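Local coordinates for protein erythropoietin (Homo sapiens, PDB 1EER) that acts as a hormone that binds and dimerises the erythropoietin receptor, activating JAK2 and so sustaining erythrocyte proliferation and differentiation, at residues A68-A73 with R143-F148; R4-S9 with E159-G164. The protein carries 5 engineered substitutions. All coordinates share one frame; numbering follows the deposited sequence.

Contact 1: residues A68-A73 with R143-F148; sequences ALLSEA and RVYSNF
The backbone bond from Phe-148 N to Val-144 O, 2.9 Å long, sets these two residues one helical turn apart on the same flank of their helix, and both side chains meet Leu-70 of the facing helix. No hydrogen bond passes between 68-73 and 143-148. Leu-70 alone reaches across from 68-73, meeting Val-144, Tyr-145 and Phe-148, an example of how one leucine can bridge two helices while the rest of the interior is filled from the other helices and a loop.

The two methyls of Leu-70 divide the work. CD1 lies 3.9 Å from CB of Phe-148 and equally near the start of its ring, which it approaches obliquely as the two side chains slide past each other in opposite directions. The same methyl reaches the edge of the Tyr-145 ring, close to the ring plane, with CD1 of Leu-70 at 4.2 Å from CD1 of Tyr-145. With CG anti to the backbone N (chi1 172°), the Tyr-145 ring is carried to where its edge meets this methyl. CD2 points to the third neighbour more loosely, 4.5 Å from CG1 of Val-144. Leu-70 itself has a chi1 of -129°, well off a staggered position, which may reflect some strain in fitting its surroundings, Leu-102 and Pro-42 included.

Leu-102 of helix 91-111 touches both Leu-70 and Tyr-145, while Ala-19 of helix 9-25 packs on Tyr-145. On the outward side, the chain of another protein receives a salt bridge from Arg-143 and a hydrogen bond from Asn-147. The segment axes come within 11.2 Å of each other and run nearly antiparallel; an apolar interior shared by all four long helices in this way belongs to the up-up-down-down four-helix bundle of the cytokines.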
loop_
_atom_site.group_PDB
_atom_site.type_symbol
_atom_site.label_atom_id
_atom_site.label_comp_id
_atom_site.label_asym_id
_atom_site.label_seq_id
_atom_site.Cartn_x
_atom_site.Cartn_y
_atom_site.Cartn_z
ATOM N N ALA A 68 2.155 19.974 -0.991
ATOM C CA ALA A 68 1.265 21.130 -0.992
ATOM C C ALA A 68 0.810 21.443 -2.415
ATOM O O ALA A 68 -0.371 21.662 -2.663
ATOM C CB ALA A 68 1.979 22.330 -0.391
ATOM N N LEU A 69 1.755 21.457 -3.352
ATOM C CA LEU A 69 1.458 21.741 -4.751
ATOM C C LEU A 69 0.537 20.660 -5.291
ATOM O O LEU A 69 -0.405 20.941 -6.038
ATOM C CB LEU A 69 2.774 21.796 -5.543
ATOM C CG LEU A 69 2.873 21.712 -7.071
ATOM C CD1 LEU A 69 1.769 22.488 -7.738
ATOM C CD2 LEU A 69 4.229 22.257 -7.492
ATOM N N LEU A 70 0.821 19.422 -4.891
ATOM C CA LEU A 70 0.044 18.251 -5.285
ATOM C C LEU A 70 -1.408 18.395 -4.827
ATOM O O LEU A 70 -2.343 18.142 -5.589
ATOM C CB LEU A 70 0.657 16.984 -4.667
ATOM C CG LEU A 70 0.971 15.775 -5.567
ATOM C CD1 LEU A 70 1.196 14.543 -4.704
ATOM C CD2 LEU A 70 -0.159 15.515 -6.552
ATOM N N SER A 71 -1.592 18.791 -3.574
ATOM C CA SER A 71 -2.935 18.977 -3.029
ATOM C C SER A 71 -3.706 19.990 -3.875
ATOM O O SER A 71 -4.882 19.790 -4.189
ATOM C CB SER A 71 -2.860 19.477 -1.585
ATOM O OG SER A 71 -2.279 18.509 -0.733
ATOM N N GLU A 72 -3.034 21.076 -4.242
ATOM C CA GLU A 72 -3.660 22.119 -5.046
ATOM C C GLU A 72 -3.998 21.582 -6.427
ATOM O O GLU A 72 -5.033 21.935 -7.002
ATOM C CB GLU A 72 -2.729 23.325 -5.191
ATOM C CG GLU A 72 -2.285 23.955 -3.883
ATOM C CD GLU A 72 -1.214 25.016 -4.087
ATOM O OE1 GLU A 72 -1.313 25.774 -5.072
ATOM O OE2 GLU A 72 -0.271 25.092 -3.268
ATOM N N ALA A 73 -3.121 20.730 -6.957
ATOM C CA ALA A 73 -3.342 20.151 -8.275
ATOM C C ALA A 73 -4.582 19.264 -8.253
ATOM O O ALA A 73 -5.444 19.338 -9.130
ATOM C CB ALA A 73 -2.137 19.346 -8.693
ATOM N N ARG A 143 -0.651 9.584 -12.108
ATOM C CA ARG A 143 0.640 8.910 -12.173
ATOM C C ARG A 143 1.615 9.684 -11.286
ATOM O O ARG A 143 2.434 9.100 -10.575
ATOM C CB ARG A 143 1.152 8.869 -13.617
ATOM C CG ARG A 143 2.577 8.328 -13.756
ATOM C CD ARG A 143 2.994 8.207 -15.223
ATOM N NE ARG A 143 3.139 9.503 -15.891
ATOM C CZ ARG A 143 2.390 9.898 -16.916
ATOM N NH1 ARG A 143 1.444 9.099 -17.386
ATOM N NH2 ARG A 143 2.593 11.086 -17.481
ATOM N N VAL A 144 1.512 11.007 -11.320
ATOM C CA VAL A 144 2.370 11.870 -10.508
ATOM C C VAL A 144 2.022 11.674 -9.019
ATOM O O VAL A 144 2.905 11.650 -8.153
ATOM C CB VAL A 144 2.169 13.379 -10.902
ATOM C CG1 VAL A 144 2.666 14.296 -9.792
ATOM C CG2 VAL A 144 2.892 13.688 -12.205
ATOM N N TYR A 145 0.726 11.547 -8.738
ATOM C CA TYR A 145 0.232 11.349 -7.381
ATOM C C TYR A 145 0.891 10.103 -6.795
ATOM O O TYR A 145 1.421 10.145 -5.688
ATOM C CB TYR A 145 -1.299 11.190 -7.408
ATOM C CG TYR A 145 -1.943 10.790 -6.095
ATOM C CD1 TYR A 145 -1.672 11.485 -4.918
ATOM C CD2 TYR A 145 -2.868 9.748 -6.045
ATOM C CE1 TYR A 145 -2.312 11.160 -3.717
ATOM C CE2 TYR A 145 -3.518 9.407 -4.846
ATOM C CZ TYR A 145 -3.233 10.120 -3.686
ATOM O OH TYR A 145 -3.859 9.793 -2.503
ATOM N N SER A 146 0.866 9.005 -7.552
ATOM C CA SER A 146 1.470 7.736 -7.122
ATOM C C SER A 146 3.001 7.809 -7.024
ATOM O O SER A 146 3.581 7.393 -6.022
ATOM C CB SER A 146 1.071 6.609 -8.088
ATOM O OG SER A 146 1.684 5.380 -7.735
ATOM N N ASN A 147 3.653 8.339 -8.057
ATOM C CA ASN A 147 5.108 8.439 -8.056
ATOM C C ASN A 147 5.617 9.293 -6.902
ATOM O O ASN A 147 6.676 9.009 -6.333
ATOM C CB ASN A 147 5.613 9.013 -9.389
ATOM C CG ASN A 147 5.838 7.938 -10.446
ATOM O OD1 ASN A 147 5.887 6.750 -10.143
ATOM N ND2 ASN A 147 5.979 8.360 -11.692
ATOM N N PHE A 148 4.864 10.337 -6.550
ATOM C CA PHE A 148 5.268 11.211 -5.444
ATOM C C PHE A 148 5.166 10.541 -4.067
ATOM O O PHE A 148 6.109 10.586 -3.263
ATOM C CB PHE A 148 4.431 12.494 -5.431
ATOM C CG PHE A 148 4.975 13.555 -4.512
ATOM C CD1 PHE A 148 4.673 13.540 -3.155
ATOM C CD2 PHE A 148 5.802 14.564 -5.002
ATOM C CE1 PHE A 148 5.182 14.512 -2.298
ATOM C CE2 PHE A 148 6.319 15.542 -4.154
ATOM C CZ PHE A 148 6.008 15.516 -2.798
#

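Contact 2: residues R4-S9 with E159-G164; sequences RLICDS and EACRTG
Cys-7 and Cys-161 turn their CB atoms toward each other and are joined through sulfur, SG of Cys-7 to SG of Cys-161 at 2.0 Å. Each half reaches the bond in the same way: SG lies anti to the carbonyl carbon and beside the backbone N, with chi1 at -73° in Cys-7 and -78° in Cys-161. About the sulfur-sulfur bond the two CB-SG bonds are almost perpendicular, the torsion being -93°, which makes the disulfide left-handed and close to its relaxed geometry. Ile-6 lies next to it more loosely, its CG2 4.4 Å from SG of Cys-161.

In the four-helix cytokine fold this crosslink ties the approach to the first helix, 9-25, to the C-terminal end of the last, 138-161. Ile-6 also packs inward on Leu-108 and Leu-109 of helix 91-111, whereas Asp-8 sits at the N-cap of helix 9-25 and turns its CB away from 159-164.

After Cys-161 comes an inverse gamma turn centred on Arg-162. Thr-163 folds back there, its OG1 donating to O of Ala-160 at 2.7 Å from above the carbonyl plane. Arg-162 instead turns one face of its guanidinium to CA of Glu-159, which sits off toward the rim, with NH1 of Arg-162 in a long salt bridge, 4.0 Å, to OE2 of Glu-159.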
loop_
_atom_site.group_PDB
_atom_site.type_symbol
_atom_site.label_atom_id
_atom_site.label_comp_id
_atom_site.label_asym_id
_atom_site.label_seq_id
_atom_site.Cartn_x
_atom_site.Cartn_y
_atom_site.Cartn_z
ATOM N N ARG A 4 5.094 8.333 15.670
ATOM C CA ARG A 4 3.672 8.029 15.557
ATOM C C ARG A 4 3.122 7.760 14.149
ATOM O O ARG A 4 3.831 7.841 13.147
ATOM C CB ARG A 4 2.849 9.127 16.243
ATOM C CG ARG A 4 3.539 9.759 17.440
ATOM C CD ARG A 4 2.946 9.309 18.768
ATOM N NE ARG A 4 3.837 9.637 19.880
ATOM C CZ ARG A 4 3.765 10.750 20.609
ATOM N NH1 ARG A 4 2.832 11.659 20.350
ATOM N NH2 ARG A 4 4.633 10.965 21.594
ATOM N N LEU A 5 1.836 7.415 14.131
ATOM C CA LEU A 5 1.030 7.071 12.962
ATOM C C LEU A 5 1.627 6.945 11.563
ATOM O O LEU A 5 1.387 5.944 10.896
ATOM C CB LEU A 5 -0.190 7.987 12.910
ATOM C CG LEU A 5 -1.144 7.796 14.096
ATOM C CD1 LEU A 5 -0.812 8.808 15.176
ATOM C CD2 LEU A 5 -2.572 7.961 13.652
ATOM N N ILE A 6 2.380 7.930 11.087
ATOM C CA ILE A 6 2.930 7.800 9.738
ATOM C C ILE A 6 4.131 6.872 9.701
ATOM O O ILE A 6 4.514 6.383 8.640
ATOM C CB ILE A 6 3.314 9.172 9.119
ATOM C CG1 ILE A 6 3.172 9.092 7.597
ATOM C CG2 ILE A 6 4.720 9.570 9.519
ATOM C CD1 ILE A 6 3.424 10.409 6.876
ATOM N N CYS A 7 4.712 6.621 10.869
ATOM C CA CYS A 7 5.864 5.740 10.971
ATOM C C CYS A 7 5.442 4.283 10.924
ATOM O O CYS A 7 6.277 3.380 10.998
ATOM C CB CYS A 7 6.631 6.035 12.252
ATOM S SG CYS A 7 7.531 7.601 12.100
ATOM N N ASP A 8 4.138 4.059 10.811
ATOM C CA ASP A 8 3.607 2.712 10.722
ATOM C C ASP A 8 3.401 2.481 9.232
ATOM O O ASP A 8 2.470 3.013 8.625
ATOM C CB ASP A 8 2.285 2.603 11.477
ATOM C CG ASP A 8 1.687 1.209 11.415
ATOM O OD1 ASP A 8 1.782 0.547 10.359
ATOM O OD2 ASP A 8 1.112 0.767 12.428
ATOM N N SER A 9 4.302 1.702 8.647
ATOM C CA SER A 9 4.255 1.400 7.228
ATOM C C SER A 9 2.846 1.165 6.673
ATOM O O SER A 9 2.458 1.768 5.668
ATOM C CB SER A 9 5.128 0.177 6.939
ATOM O OG SER A 9 6.435 0.579 6.588
ATOM N N GLU A 159 13.327 7.609 6.396
ATOM C CA GLU A 159 14.479 8.101 7.135
ATOM C C GLU A 159 14.108 8.863 8.400
ATOM O O GLU A 159 14.724 8.674 9.449
ATOM C CB GLU A 159 15.329 9.001 6.244
ATOM C CG GLU A 159 16.446 9.721 6.984
ATOM C CD GLU A 159 17.814 9.487 6.362
ATOM O OE1 GLU A 159 17.911 9.463 5.114
ATOM O OE2 GLU A 159 18.793 9.331 7.124
ATOM N N ALA A 160 13.099 9.723 8.297
ATOM C CA ALA A 160 12.676 10.556 9.416
ATOM C C ALA A 160 12.147 9.767 10.608
ATOM O O ALA A 160 12.281 10.189 11.752
ATOM C CB ALA A 160 11.630 11.568 8.936
ATOM N N CYS A 161 11.567 8.610 10.340
ATOM C CA CYS A 161 11.002 7.790 11.398
ATOM C C CYS A 161 12.055 7.172 12.299
ATOM O O CYS A 161 11.783 6.867 13.460
ATOM C CB CYS A 161 10.102 6.720 10.786
ATOM S SG CYS A 161 8.479 7.403 10.309
ATOM N N ARG A 162 13.259 6.985 11.767
ATOM C CA ARG A 162 14.352 6.432 12.558
ATOM C C ARG A 162 14.931 7.593 13.361
ATOM O O ARG A 162 15.980 8.136 13.014
ATOM C CB ARG A 162 15.428 5.837 11.646
ATOM C CG ARG A 162 14.925 4.760 10.699
ATOM C CD ARG A 162 16.084 4.109 9.950
ATOM N NE ARG A 162 16.036 4.368 8.511
ATOM C CZ ARG A 162 16.909 5.129 7.856
ATOM N NH1 ARG A 162 17.906 5.716 8.511
ATOM N NH2 ARG A 162 16.786 5.309 6.547
ATOM N N THR A 163 14.234 7.982 14.427
ATOM C CA THR A 163 14.675 9.100 15.260
ATOM C C THR A 163 14.526 8.897 16.769
ATOM O O THR A 163 13.520 9.296 17.364
ATOM C CB THR A 163 13.928 10.403 14.882
ATOM O OG1 THR A 163 14.274 10.781 13.544
ATOM C CG2 THR A 163 14.304 11.539 15.839
ATOM N N GLY A 164 15.535 8.279 17.381
ATOM C CA GLY A 164 15.519 8.071 18.818
ATOM C C GLY A 164 16.117 9.316 19.450
ATOM O O GLY A 164 15.785 10.434 19.042
#

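In the fold
The centres of the two contacts are about 22 Å apart, and their nearest atoms are about 10 Å from each other without touching. Helix 138-161 serves both: contact 1 uses residues in its earlier half, against helix 56-82, and contact 2 its C-terminal end and the residues that follow, against the loop before helix 9-25. Along the chain, contact 1 is nested within the long loop that contact 2 closes. The buried contact 1 has its centre about 4 Å from that of the chain, contact 2 about 18 Å, near both termini. The same helix is thus held by apolar packing in the bundle interior and by a covalent link at its end.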